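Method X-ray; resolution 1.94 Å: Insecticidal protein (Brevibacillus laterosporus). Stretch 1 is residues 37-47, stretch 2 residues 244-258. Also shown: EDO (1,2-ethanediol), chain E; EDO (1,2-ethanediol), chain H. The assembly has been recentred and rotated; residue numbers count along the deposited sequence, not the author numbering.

Stretch 1 37-47: REDEAGTFNEA
Stretch 2 (244-258) AVLTKCQQKGWGDFR

Two lysines from the second stretch carry the polar contact. Lys-248, extended with all four chi angles t, brings NZ to Asp-39 OD1 (3.0 Å, a salt bridge) and donates to Thr-43 OG1 at 2.8 Å. One turn separates these acceptors, so a single ammonium reaches both. Asp-39 is t at chi1; Thr-43 is m, and its OG1 in turn donates to Asp-39 O (2.8 Å), which leaves its lone pairs free for the lysine. The ethanediol of chain H joins the cluster: its O1 donates to Asp-39 OD2 (2.6 Å) and accepts from Lys-248 NZ (3.1 Å). One turn on, Lys-252 (m, m, t, t) forms a second salt bridge, NZ to Glu-46 OE2, 2.8 Å, the glutamate being m, t. A water donates to Glu-46 OE1 (2.6 Å) and weakly accepts from Lys-248 NZ (3.2 Å).

Residues 37-47 are helical throughout, as are 244-252. The axes approach to 9.9 Å with their N-to-C directions 54° apart. In register, Asp-39 CA lies 6.4 Å from Cys-249 CA, and Glu-38 CA lies 5.9 Å from Trp-254 CA. Gly-253, at phi/psi 78/24, ends the second helix; Trp-254 follows at -91/104, its N bonded to Cys-249 O (2.9 Å).

Trp-254 (chi1 -62°, chi2 -16°) lays its indole on the first helix. Gly-42 CA sits 3.5 Å from the centroid of the six-membered ring, a CH-pi contact over the face; an ideal CB would fall 2.3 Å from Trp-254 CD2, so glycine permits this approach. Asp-39 OD1 meets the ring edge, 3.6 Å from Trp-254 CZ3.

Beyond the indole, Glu-38 (m, m) packs CB against Cys-249 SG (4.0 Å) and CG against the edge of Phe-257 at CE2 (4.0 Å). Asp-39 CB touches Val-245 CG1 at 3.8 Å, adding apolar packing beside the salt bridge.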

# COMPACT_ATOMS: atom_id res chain seq x y z
N ARG A 37 23.27 18.90 10.43
CA ARG A 37 23.64 19.31 11.78
C ARG A 37 24.33 18.17 12.54
O ARG A 37 25.23 18.42 13.35
CB ARG A 37 22.41 19.80 12.55
CG ARG A 37 21.75 21.04 11.93
CD ARG A 37 20.41 21.35 12.59
NE ARG A 37 19.75 22.45 11.88
CZ ARG A 37 18.51 22.41 11.41
NH1 ARG A 37 17.75 21.32 11.58
NH2 ARG A 37 18.01 23.47 10.78
N GLU A 38 23.91 16.92 12.32
CA GLU A 38 24.53 15.79 13.02
C GLU A 38 25.98 15.63 12.61
O GLU A 38 26.87 15.46 13.45
CB GLU A 38 23.78 14.48 12.75
CG GLU A 38 22.35 14.48 13.20
CD GLU A 38 22.19 14.15 14.67
OE1 GLU A 38 23.22 13.85 15.32
OE2 GLU A 38 21.05 14.18 15.16
N ASP A 39 26.25 15.66 11.30
CA ASP A 39 27.61 15.53 10.81
C ASP A 39 28.49 16.67 11.33
O ASP A 39 29.62 16.44 11.76
CB ASP A 39 27.60 15.51 9.28
CG ASP A 39 28.98 15.26 8.68
OD1 ASP A 39 29.87 14.67 9.33
OD2 ASP A 39 29.17 15.64 7.51
N GLU A 40 27.96 17.89 11.30
CA GLU A 40 28.68 19.05 11.84
C GLU A 40 29.10 18.82 13.29
O GLU A 40 30.29 18.84 13.61
CB GLU A 40 27.79 20.29 11.72
CG GLU A 40 28.43 21.62 12.14
CD GLU A 40 27.49 22.78 11.84
OE1 GLU A 40 26.59 23.07 12.67
OE2 GLU A 40 27.63 23.37 10.75
N ALA A 41 28.13 18.58 14.17
CA ALA A 41 28.43 18.42 15.59
C ALA A 41 29.31 17.20 15.84
O ALA A 41 30.30 17.28 16.57
CB ALA A 41 27.14 18.33 16.40
N GLY A 42 28.95 16.05 15.26
CA GLY A 42 29.72 14.84 15.50
C GLY A 42 31.18 14.97 15.09
O GLY A 42 32.08 14.49 15.80
N THR A 43 31.44 15.60 13.95
CA THR A 43 32.81 15.72 13.46
C THR A 43 33.66 16.61 14.36
O THR A 43 34.83 16.30 14.64
CB THR A 43 32.79 16.24 12.02
OG1 THR A 43 32.14 15.27 11.17
CG2 THR A 43 34.20 16.48 11.51
N PHE A 44 33.11 17.74 14.82
CA PHE A 44 33.83 18.57 15.79
C PHE A 44 34.02 17.85 17.11
O PHE A 44 35.04 18.04 17.78
CB PHE A 44 33.09 19.89 16.02
CG PHE A 44 33.29 20.89 14.91
CD1 PHE A 44 34.56 21.18 14.44
CD2 PHE A 44 32.20 21.52 14.33
CE1 PHE A 44 34.74 22.09 13.41
CE2 PHE A 44 32.38 22.42 13.30
CZ PHE A 44 33.64 22.71 12.84
N ASN A 45 33.05 17.03 17.51
CA ASN A 45 33.19 16.28 18.75
C ASN A 45 34.35 15.31 18.68
O ASN A 45 35.04 15.10 19.69
CB ASN A 45 31.89 15.56 19.09
CG ASN A 45 30.83 16.50 19.57
OD1 ASN A 45 31.12 17.66 19.87
ND2 ASN A 45 29.60 16.00 19.68
N GLU A 46 34.59 14.70 17.52
CA GLU A 46 35.79 13.88 17.36
C GLU A 46 37.04 14.75 17.38
O GLU A 46 38.04 14.38 18.00
CB GLU A 46 35.73 13.07 16.06
CG GLU A 46 34.59 12.00 16.04
CD GLU A 46 34.60 11.10 14.80
OE1 GLU A 46 35.34 11.36 13.83
OE2 GLU A 46 33.84 10.10 14.81
N ALA A 47 36.99 15.89 16.68
CA ALA A 47 38.19 16.73 16.54
C ALA A 47 38.64 17.30 17.87
O ALA A 47 39.84 17.47 18.09
CB ALA A 47 37.93 17.86 15.55
N ALA A 244 26.42 10.40 0.98
CA ALA A 244 27.65 10.18 1.73
C ALA A 244 27.50 10.64 3.17
O ALA A 244 28.01 9.97 4.09
CB ALA A 244 28.82 10.91 1.06
N VAL A 245 26.82 11.76 3.39
CA VAL A 245 26.64 12.23 4.76
C VAL A 245 25.78 11.25 5.54
O VAL A 245 26.06 10.94 6.70
CB VAL A 245 26.06 13.66 4.78
CG1 VAL A 245 25.76 14.11 6.22
CG2 VAL A 245 27.04 14.63 4.08
N LEU A 246 24.72 10.71 4.92
CA LEU A 246 23.91 9.72 5.63
C LEU A 246 24.71 8.46 5.93
O LEU A 246 24.60 7.90 7.02
CB LEU A 246 22.65 9.37 4.81
CG LEU A 246 21.78 8.26 5.42
CD1 LEU A 246 21.09 8.74 6.70
CD2 LEU A 246 20.75 7.73 4.41
N THR A 247 25.51 8.00 4.97
CA THR A 247 26.31 6.80 5.20
C THR A 247 27.20 6.98 6.43
O THR A 247 27.28 6.09 7.28
CB THR A 247 27.14 6.48 3.96
OG1 THR A 247 26.26 6.31 2.84
CG2 THR A 247 27.98 5.21 4.15
N LYS A 248 27.81 8.16 6.56
CA LYS A 248 28.69 8.42 7.69
C LYS A 248 27.91 8.44 8.99
O LYS A 248 28.30 7.81 9.99
CB LYS A 248 29.43 9.75 7.47
CG LYS A 248 30.31 10.16 8.64
CD LYS A 248 31.07 11.45 8.32
CE LYS A 248 32.01 11.82 9.47
NZ LYS A 248 32.46 13.23 9.31
N CYS A 249 26.79 9.17 9.00
CA CYS A 249 26.01 9.36 10.22
C CYS A 249 25.44 8.04 10.73
O CYS A 249 25.41 7.81 11.95
CB CYS A 249 24.90 10.38 9.94
SG CYS A 249 25.55 12.10 10.04
N GLN A 250 25.02 7.17 9.81
CA GLN A 250 24.52 5.85 10.22
C GLN A 250 25.64 4.96 10.75
O GLN A 250 25.45 4.26 11.75
CB GLN A 250 23.79 5.20 9.05
CG GLN A 250 22.45 5.90 8.79
CD GLN A 250 21.59 5.21 7.73
OE1 GLN A 250 22.10 4.67 6.74
NE2 GLN A 250 20.28 5.25 7.92
N GLN A 251 26.82 5.01 10.11
CA GLN A 251 27.97 4.28 10.63
C GLN A 251 28.36 4.76 12.03
O GLN A 251 28.67 3.95 12.91
CB GLN A 251 29.14 4.43 9.65
CG GLN A 251 30.37 3.61 10.00
CD GLN A 251 31.47 3.79 8.97
OE1 GLN A 251 32.10 4.84 8.89
NE2 GLN A 251 31.69 2.78 8.17
N LYS A 252 28.30 6.07 12.28
CA LYS A 252 28.70 6.65 13.56
C LYS A 252 27.63 6.56 14.63
O LYS A 252 27.95 6.77 15.81
CB LYS A 252 29.03 8.15 13.40
CG LYS A 252 30.12 8.47 12.41
CD LYS A 252 31.48 8.38 13.03
CE LYS A 252 32.57 8.65 12.01
NZ LYS A 252 33.88 8.30 12.65
N GLY A 253 26.38 6.32 14.28
CA GLY A 253 25.36 6.46 15.29
C GLY A 253 24.96 7.88 15.60
O GLY A 253 24.47 8.15 16.69
N TRP A 254 25.17 8.81 14.67
CA TRP A 254 24.78 10.21 14.89
C TRP A 254 23.36 10.44 14.39
O TRP A 254 23.15 10.60 13.18
CB TRP A 254 25.75 11.15 14.18
CG TRP A 254 27.19 11.07 14.65
CD1 TRP A 254 27.66 10.49 15.80
CD2 TRP A 254 28.33 11.59 13.96
NE1 TRP A 254 29.04 10.63 15.85
CE2 TRP A 254 29.47 11.30 14.74
CE3 TRP A 254 28.49 12.29 12.75
CZ2 TRP A 254 30.76 11.68 14.35
CZ3 TRP A 254 29.77 12.66 12.36
CH2 TRP A 254 30.89 12.36 13.16
N GLY A 255 22.41 10.53 15.31
CA GLY A 255 21.03 10.79 14.96
C GLY A 255 20.27 9.53 14.57
O GLY A 255 20.83 8.47 14.29
N ASP A 256 18.93 9.67 14.54
CA ASP A 256 18.01 8.57 14.23
C ASP A 256 17.53 8.75 12.79
O ASP A 256 16.70 9.61 12.51
CB ASP A 256 16.84 8.56 15.20
CG ASP A 256 15.87 7.40 14.96
OD1 ASP A 256 16.15 6.53 14.11
OD2 ASP A 256 14.82 7.36 15.63
N PHE A 257 18.07 7.94 11.88
CA PHE A 257 17.62 7.98 10.49
C PHE A 257 17.19 6.59 10.05
O PHE A 257 17.57 6.13 8.97
CB PHE A 257 18.72 8.55 9.59
CG PHE A 257 19.10 9.95 9.98
CD1 PHE A 257 18.29 11.01 9.59
CD2 PHE A 257 20.20 10.20 10.79
CE1 PHE A 257 18.60 12.31 9.98
CE2 PHE A 257 20.51 11.49 11.19
CZ PHE A 257 19.70 12.55 10.78
N ARG A 258 16.39 5.93 10.89
CA ARG A 258 16.10 4.51 10.69
C ARG A 258 15.34 4.24 9.39
O ARG A 258 15.45 3.15 8.83
CB ARG A 258 15.31 3.96 11.88
CG ARG A 258 16.20 3.47 13.01
CD ARG A 258 15.39 2.92 14.17
NE ARG A 258 15.00 3.98 15.09
CZ ARG A 258 13.92 3.96 15.86
NH1 ARG A 258 13.10 2.92 15.83
NH2 ARG A 258 13.66 4.98 16.67
C1 EDO E . 30.96 8.38 18.04
O1 EDO E . 29.92 7.87 17.21
C2 EDO E . 32.21 8.51 17.18
O2 EDO E . 32.24 9.83 16.66
C1 EDO H . 31.78 14.36 5.37
O1 EDO H . 31.41 14.59 6.74
C2 EDO H . 31.11 13.09 4.86
O2 EDO H . 31.89 12.59 3.77
O HOH W 1 34.67 12.16 11.40